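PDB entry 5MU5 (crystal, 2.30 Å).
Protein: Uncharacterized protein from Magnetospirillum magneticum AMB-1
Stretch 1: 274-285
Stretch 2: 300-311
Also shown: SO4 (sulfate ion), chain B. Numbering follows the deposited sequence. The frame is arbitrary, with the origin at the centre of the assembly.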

# COMPACT_ATOMS: atom_id res chain seq x y z
N PRO A 274 -32.77 9.12 -3.83
CA PRO A 274 -31.49 9.32 -4.47
C PRO A 274 -30.56 10.16 -3.61
O PRO A 274 -31.02 10.90 -2.76
CB PRO A 274 -31.82 10.06 -5.77
CG PRO A 274 -33.23 10.46 -5.67
CD PRO A 274 -33.85 9.89 -4.44
N VAL A 275 -29.28 10.03 -3.84
CA VAL A 275 -28.29 10.81 -3.14
C VAL A 275 -27.47 11.63 -4.15
O VAL A 275 -27.13 11.15 -5.24
CB VAL A 275 -27.40 9.91 -2.25
CG1 VAL A 275 -26.46 9.07 -3.08
CG2 VAL A 275 -26.61 10.77 -1.28
N PHE A 276 -27.22 12.88 -3.79
CA PHE A 276 -26.37 13.77 -4.55
C PHE A 276 -25.05 13.88 -3.82
O PHE A 276 -25.01 14.35 -2.68
CB PHE A 276 -26.94 15.18 -4.66
CG PHE A 276 -28.19 15.27 -5.45
CD1 PHE A 276 -28.68 14.19 -6.20
CD2 PHE A 276 -28.86 16.46 -5.49
CE1 PHE A 276 -29.81 14.32 -6.94
CE2 PHE A 276 -30.01 16.59 -6.24
CZ PHE A 276 -30.49 15.53 -6.96
N ILE A 277 -23.99 13.43 -4.48
CA ILE A 277 -22.63 13.47 -3.94
C ILE A 277 -21.96 14.64 -4.59
O ILE A 277 -21.86 14.69 -5.81
CB ILE A 277 -21.89 12.16 -4.21
CG1 ILE A 277 -22.53 11.07 -3.35
CG2 ILE A 277 -20.42 12.30 -3.86
CD1 ILE A 277 -22.33 9.68 -3.87
N VAL A 278 -21.53 15.59 -3.79
CA VAL A 278 -21.05 16.85 -4.29
C VAL A 278 -19.60 17.06 -3.92
O VAL A 278 -19.28 17.15 -2.75
CB VAL A 278 -21.86 18.03 -3.71
CG1 VAL A 278 -21.46 19.32 -4.39
CG2 VAL A 278 -23.35 17.80 -3.91
N GLY A 279 -18.75 17.15 -4.93
CA GLY A 279 -17.34 17.47 -4.74
C GLY A 279 -17.06 18.94 -4.99
O GLY A 279 -17.97 19.75 -5.25
N SER A 280 -15.78 19.29 -4.95
CA SER A 280 -15.35 20.67 -5.08
C SER A 280 -14.95 21.12 -6.50
O SER A 280 -14.41 22.19 -6.68
CB SER A 280 -14.21 20.96 -4.08
OG SER A 280 -13.09 20.11 -4.30
N GLY A 281 -15.26 20.33 -7.51
CA GLY A 281 -14.97 20.73 -8.89
C GLY A 281 -15.79 21.92 -9.35
O GLY A 281 -16.98 21.98 -9.07
N PRO A 282 -15.18 22.88 -10.08
CA PRO A 282 -15.90 24.09 -10.53
C PRO A 282 -17.05 23.91 -11.54
O PRO A 282 -17.85 24.85 -11.73
CB PRO A 282 -14.80 24.96 -11.12
CG PRO A 282 -13.70 24.03 -11.48
CD PRO A 282 -13.77 22.88 -10.52
N SER A 283 -17.18 22.74 -12.17
CA SER A 283 -18.32 22.55 -13.07
C SER A 283 -19.67 22.61 -12.33
O SER A 283 -20.71 22.73 -12.96
CB SER A 283 -18.21 21.26 -13.87
OG SER A 283 -18.50 20.12 -13.09
N ILE A 284 -19.64 22.57 -11.00
CA ILE A 284 -20.85 22.66 -10.16
C ILE A 284 -21.74 23.87 -10.50
O ILE A 284 -22.96 23.77 -10.43
CB ILE A 284 -20.46 22.70 -8.65
CG1 ILE A 284 -21.66 22.50 -7.72
CG2 ILE A 284 -19.77 24.00 -8.28
CD1 ILE A 284 -22.09 21.07 -7.63
N ASP A 285 -21.17 25.00 -10.91
CA ASP A 285 -21.99 26.20 -11.13
C ASP A 285 -23.09 26.00 -12.20
O ASP A 285 -24.13 26.66 -12.16
CB ASP A 285 -21.14 27.44 -11.39
CG ASP A 285 -20.52 27.47 -12.77
OD1 ASP A 285 -20.30 26.39 -13.37
OD2 ASP A 285 -20.25 28.58 -13.26
N ILE A 300 -28.34 15.16 0.30
CA ILE A 300 -27.15 15.89 -0.14
C ILE A 300 -25.95 15.48 0.70
O ILE A 300 -25.94 15.68 1.91
CB ILE A 300 -27.30 17.40 -0.01
CG1 ILE A 300 -28.58 17.91 -0.67
CG2 ILE A 300 -26.08 18.11 -0.57
CD1 ILE A 300 -28.74 17.55 -2.13
N ILE A 301 -24.96 14.88 0.05
CA ILE A 301 -23.72 14.51 0.70
C ILE A 301 -22.65 15.48 0.18
O ILE A 301 -22.31 15.49 -1.01
CB ILE A 301 -23.34 13.05 0.41
CG1 ILE A 301 -24.39 12.15 1.06
CG2 ILE A 301 -21.96 12.73 0.96
CD1 ILE A 301 -24.08 10.68 0.99
N SER A 302 -22.18 16.33 1.09
CA SER A 302 -21.20 17.35 0.78
C SER A 302 -19.85 16.79 1.12
O SER A 302 -19.63 16.36 2.24
CB SER A 302 -21.46 18.61 1.61
OG SER A 302 -20.48 19.60 1.34
N CYS A 303 -18.94 16.82 0.16
CA CYS A 303 -17.60 16.27 0.36
C CYS A 303 -16.59 17.38 0.61
O CYS A 303 -16.32 18.19 -0.28
CB CYS A 303 -17.23 15.43 -0.85
SG CYS A 303 -18.34 14.00 -1.01
N GLY A 304 -16.06 17.43 1.82
CA GLY A 304 -15.07 18.44 2.19
C GLY A 304 -15.50 19.86 1.85
O GLY A 304 -16.57 20.29 2.27
N THR A 305 -14.69 20.55 1.04
CA THR A 305 -14.87 21.97 0.72
C THR A 305 -16.06 22.31 -0.16
O THR A 305 -16.39 23.50 -0.33
CB THR A 305 -13.60 22.60 0.08
OG1 THR A 305 -13.18 21.82 -1.05
CG2 THR A 305 -12.48 22.66 1.10
N ALA A 306 -16.70 21.30 -0.71
CA ALA A 306 -17.95 21.48 -1.47
C ALA A 306 -19.02 22.22 -0.67
O ALA A 306 -19.92 22.84 -1.23
CB ALA A 306 -18.49 20.12 -1.85
N SER A 307 -18.94 22.14 0.65
CA SER A 307 -19.94 22.74 1.51
C SER A 307 -20.09 24.25 1.29
O SER A 307 -21.20 24.79 1.33
CB SER A 307 -19.60 22.45 2.98
OG SER A 307 -18.30 22.94 3.32
N ARG A 308 -18.97 24.90 1.00
CA ARG A 308 -18.95 26.34 0.76
C ARG A 308 -19.93 26.76 -0.34
O ARG A 308 -20.74 27.66 -0.13
CB ARG A 308 -17.53 26.81 0.42
CG ARG A 308 -17.41 28.29 0.22
CD ARG A 308 -15.96 28.75 0.06
NE ARG A 308 -15.20 28.78 1.32
CZ ARG A 308 -15.37 29.68 2.30
NH1 ARG A 308 -16.30 30.63 2.21
NH2 ARG A 308 -14.61 29.61 3.38
N VAL A 309 -19.87 26.10 -1.49
CA VAL A 309 -20.73 26.47 -2.62
C VAL A 309 -22.19 26.07 -2.39
O VAL A 309 -23.12 26.78 -2.79
CB VAL A 309 -20.19 25.92 -3.98
CG1 VAL A 309 -20.20 24.40 -4.04
CG2 VAL A 309 -20.99 26.52 -5.14
N LEU A 310 -22.42 24.95 -1.73
CA LEU A 310 -23.77 24.55 -1.39
C LEU A 310 -24.37 25.59 -0.45
O LEU A 310 -25.44 26.15 -0.74
CB LEU A 310 -23.80 23.16 -0.77
CG LEU A 310 -23.27 22.07 -1.70
CD1 LEU A 310 -23.06 20.77 -0.95
CD2 LEU A 310 -24.22 21.85 -2.86
N LEU A 311 -23.68 25.86 0.65
CA LEU A 311 -24.22 26.78 1.65
C LEU A 311 -24.39 28.21 1.13
O LEU A 311 -25.41 28.82 1.40
CB LEU A 311 -23.38 26.77 2.93
CG LEU A 311 -23.39 25.45 3.69
CD1 LEU A 311 -22.29 25.43 4.74
CD2 LEU A 311 -24.75 25.18 4.33
S SO4 B . -11.71 18.92 -0.75
O1 SO4 B . -12.84 18.44 -1.58
O2 SO4 B . -11.12 20.11 -1.44
O3 SO4 B . -10.68 17.84 -0.61
O4 SO4 B . -12.23 19.24 0.62

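The two stretches meet first as neighbouring parallel strands, 275-278 and 300-303, whose axes approach to 4.8 Å with 14° between their directions. Facing CA atoms lie 5.0 Å apart for Phe276 and Ile300, 4.9 Å for Ile277 and Ile301, and 5.1 Å for Val278 and Ser302. Three backbone hydrogen bonds fix this register. Ile301 N donates to Phe276 O at 2.8 Å and 171°, nearly linear; Val278 N donates to Ile301 O at 2.9 Å and 154°; Cys303 N donates to Val278 O at 2.9 Å and 151°. Ile301 thus uses both its amide and its carbonyl toward the partner strand, as does Val278, the alternation expected of a parallel ladder. Ile301 O also receives a CA-H...O contact from Ile277 CA at 3.6 Å, with 139° at the hydrogen. Proximity alone is not bonding here: Phe276 O and Ile301 O are 3.4 Å apart, but both are acceptors.

Apolar side chains pack on both faces of the sheet. On the face carrying Phe276, Val278 and Ile300, Phe276 CD2 lies 3.5 Å from Ile300 CD1, the ring meeting this methyl obliquely. Val278 is the most covered residue of the contact, with 89 Å² masked by the other stretch; its CG1 lies 4.0 Å from both Ala306 CB and Leu310 CD2, so its branched side chain joins the strand pairing to the helix that follows. Ala306 suits this tight place: its single methyl sits only 3.2 Å, CB to O, from Val278. On the face of Ile277 and Ile301, Ile277 CG1 is 4.3 Å from Ile301 CB. Val275 CG2 reaches Ile301 CD1 at 3.4 Å, and Ile277 CG2 lies 3.9 Å from Cys303 SG. Farther along, Ile284 CG2 meets Val309 CG2 at 4.2 Å. In all, 592 Å² is buried, summed over both sides.

Past the strands, polar groups converge on a sulfate, probably from the crystallisation liquor. Thr305 donates twice, from N to O4 at 2.8 Å and 155° and from OG1 to O2 at 2.7 Å, while Ser280 OG donates to O1 at 3.2 Å. The anion therefore bridges the stretches, held by the Ser280 hydroxyl from stretch 1 and by the backbone amide and hydroxyl of Thr305 from stretch 2. Gly304 suits its place because a phi of 51° favours glycine; in this crystal the absence of a CB also leaves room for the sulfate, since an ideal CB would come within 2.1 Å of SO4 O4. Within stretch 2, Ala306 N donates to Cys303 O at 3.2 Å, and Ser302 OG is satisfied elsewhere in the structure.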